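Local coordinates for alpha-1,2-mannosidase (Bacteroides thetaiotaomicron, PDB 2WW2), which hydrolyses alpha-mannosidic linkages with inversion of configuration, as a calcium-dependent member of glycoside hydrolase family 92 from a human gut symbiont, at residues Glu88-Ser92 with His93-Leu97; Val147-Asn151 with Gly152-Ile156; Asp678-Ala681 with Asp682-Tyr685. All coordinates share one frame; numbering follows the deposited sequence. Where two conformers were deposited one is given.

How the interactions relate
All three contacts are local, each formed within one continuous run of eight to ten residues. Going from the N terminus, interaction 1 folds the loop between strands 80-86 and 98-108, interaction 2 rounds the bend from strand 143-148 to strand 154-159, and interaction 3 closes the turn that leads into strand 685-691. The three follow in series, and none encloses or crosses another. Interactions 1 and 2 meet directly in the N-terminal domain, where Arg-96 NH1 makes a 2.9 Å salt bridge to Asp-148 OD2 and so ties the two loops together. Interaction 3 belongs to the catalytic domain, with its centre about 55 Å from that of interaction 1.

Interaction 1 (Glu88-Ser92 with His93-Leu97); sequences ELKMS and HKERL
Ser-92 opens a compact reversal in which its carbonyl receives the backbone N-H groups of Glu-95 and Arg-96, bringing the CA atoms of Lys-90 and Arg-96 to 5.4 Å. The bond from Glu-95 N to Ser-92 O spans 2.9 Å and arrives from above the carbonyl plane, whereas that from Arg-96 N to the same oxygen comes nearly head-on. One buttress of the turn is the hydroxyl of Ser-92. With chi1 at 174°, OG lies beside the carbonyl carbon and reaches forward to accept from Lys-94 N at 3.1 Å, a fairly straight bond.

Arg-96 supplies the reverse link. Its chain bends at chi3 (-37°), and the guanidinium swings back so that NH1 meets Met-91 O at 2.8 Å, with the oxygen lying at the edge of the guanidinium and close to its plane. Over one face of that group sits His-93 CA. The aliphatic part of Arg-96 presses on the backbone as well: its CG lies 3.2 Å from Lys-90 O, a carbonyl oxygen that the contact buries without any polar partner in the model. NE is held by Arg-62 O, so the guanidinium is fixed from more than one direction.

On another flank a water accepts from Ser-92 N and donates to Glu-95 OE1 at 2.6 Å, bracing the carboxylate against the turn. The Lys-90 and Glu-95 side chains cross at about a right angle. Their charged ends, NZ and OE2, stay 4.1 Å apart, too far for a salt bridge, so that any attraction between them is probably weak.

With its hydroxyl gripping the N-H two residues on and its carbonyl those three and four residues on, Ser-92 forms an ST motif, here shaping a loop between two beta strands of the N-terminal domain.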
ATOM      1  N   GLU A  88      28.164 -24.681 -36.696  1.00 13.88           N
ATOM      2  CA  GLU A  88      26.942 -25.214 -37.284  0.50 13.59           C
ATOM      3  C   GLU A  88      26.046 -24.126 -37.876  1.00 13.32           C
ATOM      4  O   GLU A  88      25.754 -23.136 -37.235  1.00 13.65           O
ATOM      5  CB  GLU A  88      26.175 -26.032 -36.243  0.50 13.96           C
ATOM      6  CG  GLU A  88      26.740 -27.434 -36.027  0.50 13.61           C
ATOM      7  N   LEU A  89      25.620 -24.322 -39.116  1.00 12.52           N
ATOM      8  CA  LEU A  89      24.738 -23.378 -39.779  1.00 11.73           C
ATOM      9  C   LEU A  89      23.326 -23.519 -39.225  1.00 11.71           C
ATOM     10  O   LEU A  89      22.824 -24.629 -39.112  1.00 11.37           O
ATOM     11  CB  LEU A  89      24.700 -23.674 -41.279  1.00 11.53           C
ATOM     12  CG  LEU A  89      23.741 -22.820 -42.122  1.00 10.37           C
ATOM     13  CD1 LEU A  89      24.132 -21.341 -42.053  1.00  9.47           C
ATOM     14  CD2 LEU A  89      23.729 -23.320 -43.574  1.00  9.74           C
ATOM     15  N   LYS A  90      22.686 -22.404 -38.888  1.00 11.57           N
ATOM     16  CA  LYS A  90      21.271 -22.424 -38.496  1.00 12.67           C
ATOM     17  C   LYS A  90      20.596 -21.270 -39.218  1.00 12.10           C
ATOM     18  O   LYS A  90      21.120 -20.161 -39.176  1.00 12.15           O
ATOM     19  CB  LYS A  90      21.132 -22.219 -36.987  1.00 13.58           C
ATOM     20  CG  LYS A  90      21.756 -23.342 -36.149  1.00 16.86           C
ATOM     21  CD  LYS A  90      20.981 -24.639 -36.345  1.00 21.89           C
ATOM     22  CE  LYS A  90      21.566 -25.767 -35.477  1.00 25.89           C
ATOM     23  NZ  LYS A  90      20.787 -27.014 -35.667  1.00 27.51           N
ATOM     24  N   MET A  91      19.469 -21.517 -39.895  1.00 11.27           N
ATOM     25  CA  MET A  91      18.856 -20.478 -40.729  1.00 11.07           C
ATOM     26  C   MET A  91      17.791 -19.672 -39.995  1.00 10.21           C
ATOM     27  O   MET A  91      17.861 -18.452 -39.943  1.00 10.59           O
ATOM     28  CB  MET A  91      18.227 -21.070 -42.014  1.00 10.47           C
ATOM     29  CG  MET A  91      19.218 -21.845 -42.888  1.00 12.38           C
ATOM     30  SD  MET A  91      20.654 -20.841 -43.317  1.00 13.40           S
ATOM     31  CE  MET A  91      19.911 -19.613 -44.376  1.00 13.11           C
ATOM     32  N   SER A  92      16.786 -20.361 -39.468  1.00  9.73           N
ATOM     33  CA  SER A  92      15.631 -19.698 -38.860  1.00  9.67           C
ATOM     34  C   SER A  92      15.993 -18.952 -37.583  1.00  9.42           C
ATOM     35  O   SER A  92      16.823 -19.417 -36.791  1.00  9.83           O
ATOM     36  CB  SER A  92      14.529 -20.714 -38.559  1.00  9.75           C
ATOM     37  OG  SER A  92      13.461 -20.093 -37.848  1.00 11.22           O
ATOM     38  N   HIS A  93      15.382 -17.790 -37.385  1.00  9.20           N
ATOM     39  CA  HIS A  93      15.569 -17.062 -36.130  1.00  9.85           C
ATOM     40  C   HIS A  93      15.247 -17.934 -34.899  1.00 10.70           C
ATOM     41  O   HIS A  93      15.778 -17.701 -33.818  1.00 10.99           O
ATOM     42  CB  HIS A  93      14.716 -15.786 -36.116  1.00  8.85           C
ATOM     43  CG  HIS A  93      13.251 -16.036 -35.888  1.00  9.16           C
ATOM     44  ND1 HIS A  93      12.382 -16.394 -36.900  1.00 12.05           N
ATOM     45  CD2 HIS A  93      12.508 -15.995 -34.757  1.00  6.93           C
ATOM     46  CE1 HIS A  93      11.158 -16.530 -36.410  1.00  6.70           C
ATOM     47  NE2 HIS A  93      11.210 -16.302 -35.108  1.00 10.79           N
ATOM     48  N   LYS A  94      14.376 -18.935 -35.070  1.00 11.91           N
ATOM     49  CA  LYS A  94      13.984 -19.822 -33.971  1.00 12.70           C
ATOM     50  C   LYS A  94      15.129 -20.705 -33.536  1.00 12.73           C
ATOM     51  O   LYS A  94      15.127 -21.193 -32.416  1.00 12.55           O
ATOM     52  CB  LYS A  94      12.825 -20.722 -34.398  1.00 13.37           C
ATOM     53  CG  LYS A  94      11.579 -19.965 -34.839  1.00 16.05           C
ATOM     54  CD  LYS A  94      10.554 -19.896 -33.722  1.00 20.91           C
ATOM     55  CE  LYS A  94       9.193 -19.457 -34.255  1.00 24.02           C
ATOM     56  NZ  LYS A  94       8.246 -19.180 -33.130  1.00 28.35           N
ATOM     57  N   GLU A  95      16.096 -20.914 -34.427  1.00 13.01           N
ATOM     58  CA  GLU A  95      17.215 -21.814 -34.183  1.00 13.96           C
ATOM     59  C   GLU A  95      18.594 -21.141 -34.073  1.00 13.20           C
ATOM     60  O   GLU A  95      19.550 -21.802 -33.669  1.00 12.64           O
ATOM     61  CB  GLU A  95      17.300 -22.869 -35.290  1.00 14.58           C
ATOM     62  CG  GLU A  95      16.164 -23.848 -35.266  1.00 20.87           C
ATOM     63  CD  GLU A  95      16.478 -25.053 -36.106  1.00 27.21           C
ATOM     64  OE1 GLU A  95      16.416 -24.934 -37.345  1.00 29.38           O
ATOM     65  OE2 GLU A  95      16.812 -26.111 -35.525  1.00 31.62           O
ATOM     66  N   ARG A  96      18.708 -19.868 -34.462  1.00 12.76           N
ATOM     67  CA  ARG A  96      19.967 -19.136 -34.350  1.00 13.17           C
ATOM     68  C   ARG A  96      20.056 -18.578 -32.960  1.00 13.00           C
ATOM     69  O   ARG A  96      19.541 -17.490 -32.690  1.00 14.34           O
ATOM     70  CB  ARG A  96      20.060 -17.939 -35.317  1.00 13.69           C
ATOM     71  CG  ARG A  96      20.184 -18.281 -36.758  1.00 14.01           C
ATOM     72  CD  ARG A  96      20.498 -17.039 -37.626  1.00 10.86           C
ATOM     73  NE  ARG A  96      19.825 -15.823 -37.185  1.00  9.61           N
ATOM     74  CZ  ARG A  96      18.682 -15.349 -37.680  1.00  9.92           C
ATOM     75  NH1 ARG A  96      18.028 -15.996 -38.657  1.00  8.46           N
ATOM     76  NH2 ARG A  96      18.189 -14.215 -37.194  1.00  8.39           N
ATOM     77  N   LEU A  97      20.690 -19.317 -32.075  1.00 12.12           N
ATOM     78  CA  LEU A  97      20.765 -18.936 -30.678  1.00 13.03           C
ATOM     79  C   LEU A  97      22.187 -19.177 -30.238  1.00 12.56           C
ATOM     80  O   LEU A  97      22.570 -20.315 -30.036  1.00 14.18           O
ATOM     81  CB  LEU A  97      19.862 -19.841 -29.838  1.00 13.04           C
ATOM     82  CG  LEU A  97      18.348 -19.647 -29.826  1.00 15.67           C
ATOM     83  CD1 LEU A  97      17.947 -18.238 -29.480  1.00 15.67           C
ATOM     84  CD2 LEU A  97      17.761 -20.093 -31.148  1.00 21.53           C
TER
HETATM   85  O   HOH W   1      16.647 -23.344 -39.386  1.00 19.45           O

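Interaction 2 (Val147-Asn151 with Gly152-Ile156); sequences VDAYN and GGSSI
Ser-154 holds its hydroxyl between its own backbone N and carbonyl carbon (chi1 53°), which directs OG back across the bend to donate to Tyr-150 O at 2.9 Å. In Ile-156, a chi1 of -55° sets CG1 beside the backbone N and carries that branch over Ala-149, whose CB it meets at 3.7 Å. The small methyl of Ala-149 is therefore shared: Ser-154 CB touches it at the same 3.7 Å, while Ile-156 CD1 continues along the chain to lie 3.8 Å from Val-147 O. Polar and apolar contacts thus follow one another from the tip of the bend towards the strands.

The path between them is shaped by an Asx turn, in which Asp-148 OD1 accepts from Tyr-150 N at 2.8 Å, nearly in line with its C-O bond. Gly-152 and Gly-153 then complete the reversal with positive phi angles.

The two strands do not pair with each other here but dock on one neighbouring run: Val-147 and Ala-149 make backbone hydrogen bonds with Ala-217 and Thr-215, Gly-153 and Ser-154 with Asp-213 and Ala-212. Thr-215 OG1 also bonds Ser-154 OG, and strands 164-169 and 182-188 pack against the apolar side chains.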
ATOM      1  N   VAL A 147      21.855 -13.998 -43.404  1.00  6.82           N
ATOM      2  CA  VAL A 147      21.080 -12.796 -43.597  1.00  7.12           C
ATOM      3  C   VAL A 147      19.602 -13.190 -43.472  1.00  7.89           C
ATOM      4  O   VAL A 147      19.148 -14.150 -44.092  1.00  7.34           O
ATOM      5  CB  VAL A 147      21.349 -12.162 -44.966  1.00  6.81           C
ATOM      6  CG1 VAL A 147      20.450 -10.979 -45.190  1.00  6.91           C
ATOM      7  CG2 VAL A 147      22.838 -11.721 -45.093  1.00  7.10           C
ATOM      8  N   ASP A 148      18.871 -12.463 -42.638  1.00  7.79           N
ATOM      9  CA  ASP A 148      17.493 -12.804 -42.310  1.00  7.48           C
ATOM     10  C   ASP A 148      16.676 -11.595 -42.732  1.00  7.96           C
ATOM     11  O   ASP A 148      16.844 -10.503 -42.189  1.00  7.18           O
ATOM     12  CB  ASP A 148      17.396 -13.099 -40.802  1.00  7.86           C
ATOM     13  CG  ASP A 148      15.976 -13.418 -40.340  1.00  8.78           C
ATOM     14  OD1 ASP A 148      15.011 -12.841 -40.889  1.00  7.61           O
ATOM     15  OD2 ASP A 148      15.833 -14.253 -39.415  1.00 10.06           O
ATOM     16  N   ALA A 149      15.817 -11.778 -43.742  1.00  7.09           N
ATOM     17  CA  ALA A 149      15.064 -10.660 -44.298  1.00  7.19           C
ATOM     18  C   ALA A 149      13.667 -10.552 -43.687  1.00  7.31           C
ATOM     19  O   ALA A 149      12.819  -9.799 -44.181  1.00  7.63           O
ATOM     20  CB  ALA A 149      15.000 -10.759 -45.862  1.00  6.83           C
ATOM     21  N   TYR A 150      13.453 -11.307 -42.611  1.00  7.25           N
ATOM     22  CA  TYR A 150      12.239 -11.258 -41.781  1.00  7.55           C
ATOM     23  C   TYR A 150      11.041 -11.858 -42.519  1.00  8.54           C
ATOM     24  O   TYR A 150      11.170 -12.311 -43.662  1.00  8.92           O
ATOM     25  CB  TYR A 150      11.929  -9.820 -41.368  1.00  7.18           C
ATOM     26  CG  TYR A 150      11.871  -9.589 -39.874  1.00  7.25           C
ATOM     27  CD1 TYR A 150      10.660  -9.336 -39.234  1.00  7.70           C
ATOM     28  CD2 TYR A 150      13.024  -9.611 -39.102  1.00  9.07           C
ATOM     29  CE1 TYR A 150      10.603  -9.093 -37.860  1.00  7.65           C
ATOM     30  CE2 TYR A 150      12.979  -9.384 -37.715  1.00  9.00           C
ATOM     31  CZ  TYR A 150      11.757  -9.112 -37.117  1.00  8.92           C
ATOM     32  OH  TYR A 150      11.671  -8.842 -35.770  1.00  9.85           O
ATOM     33  N   ASN A 151       9.878 -11.863 -41.872  1.00  9.22           N
ATOM     34  CA  ASN A 151       8.671 -12.358 -42.536  1.00  9.82           C
ATOM     35  C   ASN A 151       7.798 -11.217 -43.049  1.00  9.82           C
ATOM     36  O   ASN A 151       8.218 -10.060 -43.031  1.00  9.38           O
ATOM     37  CB  ASN A 151       7.872 -13.314 -41.643  1.00 10.78           C
ATOM     38  CG  ASN A 151       7.291 -12.629 -40.418  1.00 14.21           C
ATOM     39  OD1 ASN A 151       7.757 -11.571 -40.011  1.00 16.42           O
ATOM     40  ND2 ASN A 151       6.266 -13.234 -39.823  1.00 16.59           N
ATOM     41  N   GLY A 152       6.606 -11.545 -43.545  1.00  9.20           N
ATOM     42  CA  GLY A 152       5.731 -10.534 -44.151  1.00  9.73           C
ATOM     43  C   GLY A 152       5.927 -10.330 -45.655  1.00  9.99           C
ATOM     44  O   GLY A 152       5.397  -9.375 -46.228  1.00  9.57           O
ATOM     45  N   GLY A 153       6.693 -11.210 -46.300  1.00  9.99           N
ATOM     46  CA  GLY A 153       6.908 -11.108 -47.752  1.00 10.54           C
ATOM     47  C   GLY A 153       8.214 -10.401 -48.092  1.00 10.41           C
ATOM     48  O   GLY A 153       8.226  -9.205 -48.395  1.00 11.14           O
ATOM     49  N   SER A 154       9.310 -11.142 -48.035  1.00  9.22           N
ATOM     50  CA  SER A 154      10.641 -10.580 -48.265  1.00  9.41           C
ATOM     51  C   SER A 154      11.316 -11.318 -49.420  1.00  9.36           C
ATOM     52  O   SER A 154      10.787 -12.320 -49.928  1.00  9.70           O
ATOM     53  CB  SER A 154      11.481 -10.705 -46.996  1.00  8.50           C
ATOM     54  OG  SER A 154      11.478 -12.046 -46.537  1.00  8.80           O
ATOM     55  N   SER A 155      12.479 -10.822 -49.844  1.00  9.78           N
ATOM     56  CA  SER A 155      13.241 -11.476 -50.916  1.00  9.75           C
ATOM     57  C   SER A 155      14.716 -11.192 -50.715  1.00  9.78           C
ATOM     58  O   SER A 155      15.099 -10.131 -50.189  1.00  9.79           O
ATOM     59  CB  SER A 155      12.811 -10.949 -52.283  1.00 10.55           C
ATOM     60  OG  SER A 155      13.046  -9.542 -52.350  1.00 11.59           O
ATOM     61  N   ILE A 156      15.540 -12.144 -51.134  1.00  8.99           N
ATOM     62  CA  ILE A 156      16.980 -11.995 -51.084  1.00  8.93           C
ATOM     63  C   ILE A 156      17.585 -12.541 -52.369  1.00  9.48           C
ATOM     64  O   ILE A 156      17.153 -13.581 -52.869  1.00  9.28           O
ATOM     65  CB  ILE A 156      17.595 -12.808 -49.914  1.00  8.60           C
ATOM     66  CG1 ILE A 156      16.949 -12.424 -48.578  1.00  9.41           C
ATOM     67  CG2 ILE A 156      19.113 -12.580 -49.834  1.00  8.22           C
ATOM     68  CD1 ILE A 156      17.415 -13.319 -47.409  1.00  9.52           C
TER

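Interaction 3 (Asp678-Ala681 with Asp682-Tyr685); sequences DNAA and DRPY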
ATOM      1  N   ASP A 678      29.846  26.691  -6.011  1.00 12.74           N
ATOM      2  CA  ASP A 678      29.817  25.996  -4.718  0.50 12.95           C
ATOM      3  C   ASP A 678      28.704  24.967  -4.603  1.00 13.03           C
ATOM      4  O   ASP A 678      28.225  24.665  -3.508  1.00 12.77           O
ATOM      5  CB  ASP A 678      29.765  27.004  -3.572  0.50 13.41           C
ATOM      6  CG  ASP A 678      30.945  27.933  -3.590  0.50 13.21           C
ATOM      7  OD1 ASP A 678      32.088  27.440  -3.486  0.50 15.42           O
ATOM      8  OD2 ASP A 678      30.738  29.154  -3.733  0.50 15.08           O
ATOM      9  N   ASN A 679      28.324  24.397  -5.746  1.00 12.64           N
ATOM     10  CA  ASN A 679      27.320  23.336  -5.787  1.00 12.78           C
ATOM     11  C   ASN A 679      27.842  22.075  -5.094  1.00 13.28           C
ATOM     12  O   ASN A 679      29.054  21.799  -5.124  1.00 13.14           O
ATOM     13  CB  ASN A 679      26.957  23.011  -7.231  1.00 12.32           C
ATOM     14  CG  ASN A 679      25.538  22.471  -7.370  1.00 12.41           C
ATOM     15  OD1 ASN A 679      24.863  22.205  -6.375  1.00 10.05           O
ATOM     16  ND2 ASN A 679      25.088  22.304  -8.607  1.00 11.18           N
ATOM     17  N   ALA A 680      26.926  21.335  -4.467  1.00 12.99           N
ATOM     18  CA  ALA A 680      27.229  20.100  -3.744  1.00 13.35           C
ATOM     19  C   ALA A 680      25.942  19.340  -3.519  1.00 13.76           C
ATOM     20  O   ALA A 680      24.851  19.917  -3.582  1.00 13.52           O
ATOM     21  CB  ALA A 680      27.891  20.424  -2.384  1.00 13.19           C
ATOM     22  N   ALA A 681      26.051  18.052  -3.218  1.00 14.52           N
ATOM     23  CA  ALA A 681      24.860  17.248  -2.953  1.00 15.61           C
ATOM     24  C   ALA A 681      23.972  17.845  -1.851  1.00 16.09           C
ATOM     25  O   ALA A 681      22.734  17.745  -1.917  1.00 17.46           O
ATOM     26  CB  ALA A 681      25.257  15.811  -2.611  1.00 16.15           C
ATOM     27  N   ASP A 682      24.576  18.478  -0.847  1.00 15.63           N
ATOM     28  CA  ASP A 682      23.774  19.040   0.243  1.00 15.56           C
ATOM     29  C   ASP A 682      23.576  20.548   0.119  1.00 14.92           C
ATOM     30  O   ASP A 682      23.180  21.215   1.076  1.00 15.07           O
ATOM     31  CB  ASP A 682      24.356  18.662   1.613  1.00 16.36           C
ATOM     32  CG  ASP A 682      25.712  19.299   1.867  1.00 19.28           C
ATOM     33  OD1 ASP A 682      26.422  19.621   0.886  1.00 21.63           O
ATOM     34  OD2 ASP A 682      26.069  19.471   3.052  1.00 23.58           O
ATOM     35  N   ARG A 683      23.854  21.083  -1.068  1.00 13.48           N
ATOM     36  CA  ARG A 683      23.658  22.495  -1.333  1.00 12.45           C
ATOM     37  C   ARG A 683      22.766  22.687  -2.568  1.00 11.97           C
ATOM     38  O   ARG A 683      23.198  23.227  -3.586  1.00 12.54           O
ATOM     39  CB  ARG A 683      25.006  23.204  -1.495  1.00 12.44           C
ATOM     40  CG  ARG A 683      25.843  23.224  -0.202  1.00 14.34           C
ATOM     41  CD  ARG A 683      27.328  23.542  -0.459  1.00 17.48           C
ATOM     42  NE  ARG A 683      27.548  24.975  -0.599  1.00 18.96           N
ATOM     43  CZ  ARG A 683      27.640  25.823   0.427  1.00 20.63           C
ATOM     44  NH1 ARG A 683      27.537  25.374   1.672  1.00 21.32           N
ATOM     45  NH2 ARG A 683      27.831  27.124   0.209  1.00 18.67           N
ATOM     46  N   PRO A 684      21.501  22.242  -2.478  1.00 11.20           N
ATOM     47  CA  PRO A 684      20.588  22.331  -3.619  1.00 10.71           C
ATOM     48  C   PRO A 684      19.963  23.716  -3.814  1.00 10.44           C
ATOM     49  O   PRO A 684      19.368  23.979  -4.859  1.00 10.87           O
ATOM     50  CB  PRO A 684      19.493  21.322  -3.246  1.00 10.51           C
ATOM     51  CG  PRO A 684      19.411  21.448  -1.733  1.00 11.30           C
ATOM     52  CD  PRO A 684      20.855  21.647  -1.292  1.00 11.06           C
ATOM     53  N   TYR A 685      20.081  24.588  -2.821  1.00  9.93           N
ATOM     54  CA  TYR A 685      19.319  25.843  -2.811  1.00 10.47           C
ATOM     55  C   TYR A 685      20.052  26.991  -3.502  1.00 10.20           C
ATOM     56  O   TYR A 685      21.263  27.135  -3.359  1.00 11.18           O
ATOM     57  CB  TYR A 685      18.998  26.265  -1.363  1.00 10.15           C
ATOM     58  CG  TYR A 685      18.154  25.255  -0.622  1.00 11.08           C
ATOM     59  CD1 TYR A 685      16.819  25.048  -0.980  1.00 11.73           C
ATOM     60  CD2 TYR A 685      18.687  24.499   0.421  1.00 10.10           C
ATOM     61  CE1 TYR A 685      16.037  24.113  -0.322  1.00 10.94           C
ATOM     62  CE2 TYR A 685      17.914  23.565   1.086  1.00 11.68           C
ATOM     63  CZ  TYR A 685      16.586  23.379   0.717  1.00 11.72           C
ATOM     64  OH  TYR A 685      15.796  22.458   1.381  1.00 11.47           O
TER
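Arg-683 doubles back over Ala-680 towards Asp-678, and its side chain adds a second link beside the backbone bond that closes the turn. A bend at chi3 (81°) turns the guanidinium so that NE, rather than either terminal nitrogen, donates to Asp-678 O at 3.0 Å. The flat groups are well matched: the nitrogen lies in the carbonyl plane, and the oxygen sits at the guanidinium edge near its plane, although an N-H...O angle of 138° leaves the bond somewhat bent. Beneath this bridge Arg-683 CD packs on Ala-680 CB at 3.7 Å.

Asp-682 approaches the same methyl with its carboxylate, OD1 lying 3.7 Å from Ala-680 CB. The methyl is thus met by both an aliphatic chain and a carboxylate oxygen. The backbone underneath is a type I beta turn from Ala-680 to Arg-683, closed by Arg-683 N donating to Ala-680 O at 2.9 Å.

Before the turn, the amide of Asn-679 is engaged by Pro-657 O and Phe-659 O through ND2 and by Arg-608 through OD1, joining it to the surrounding catalytic domain. Arg-683 binds the turn through a neutral carbonyl rather than a carboxylate, so a directional hydrogen bond, more than charge pairing, probably sets where its guanidinium lies.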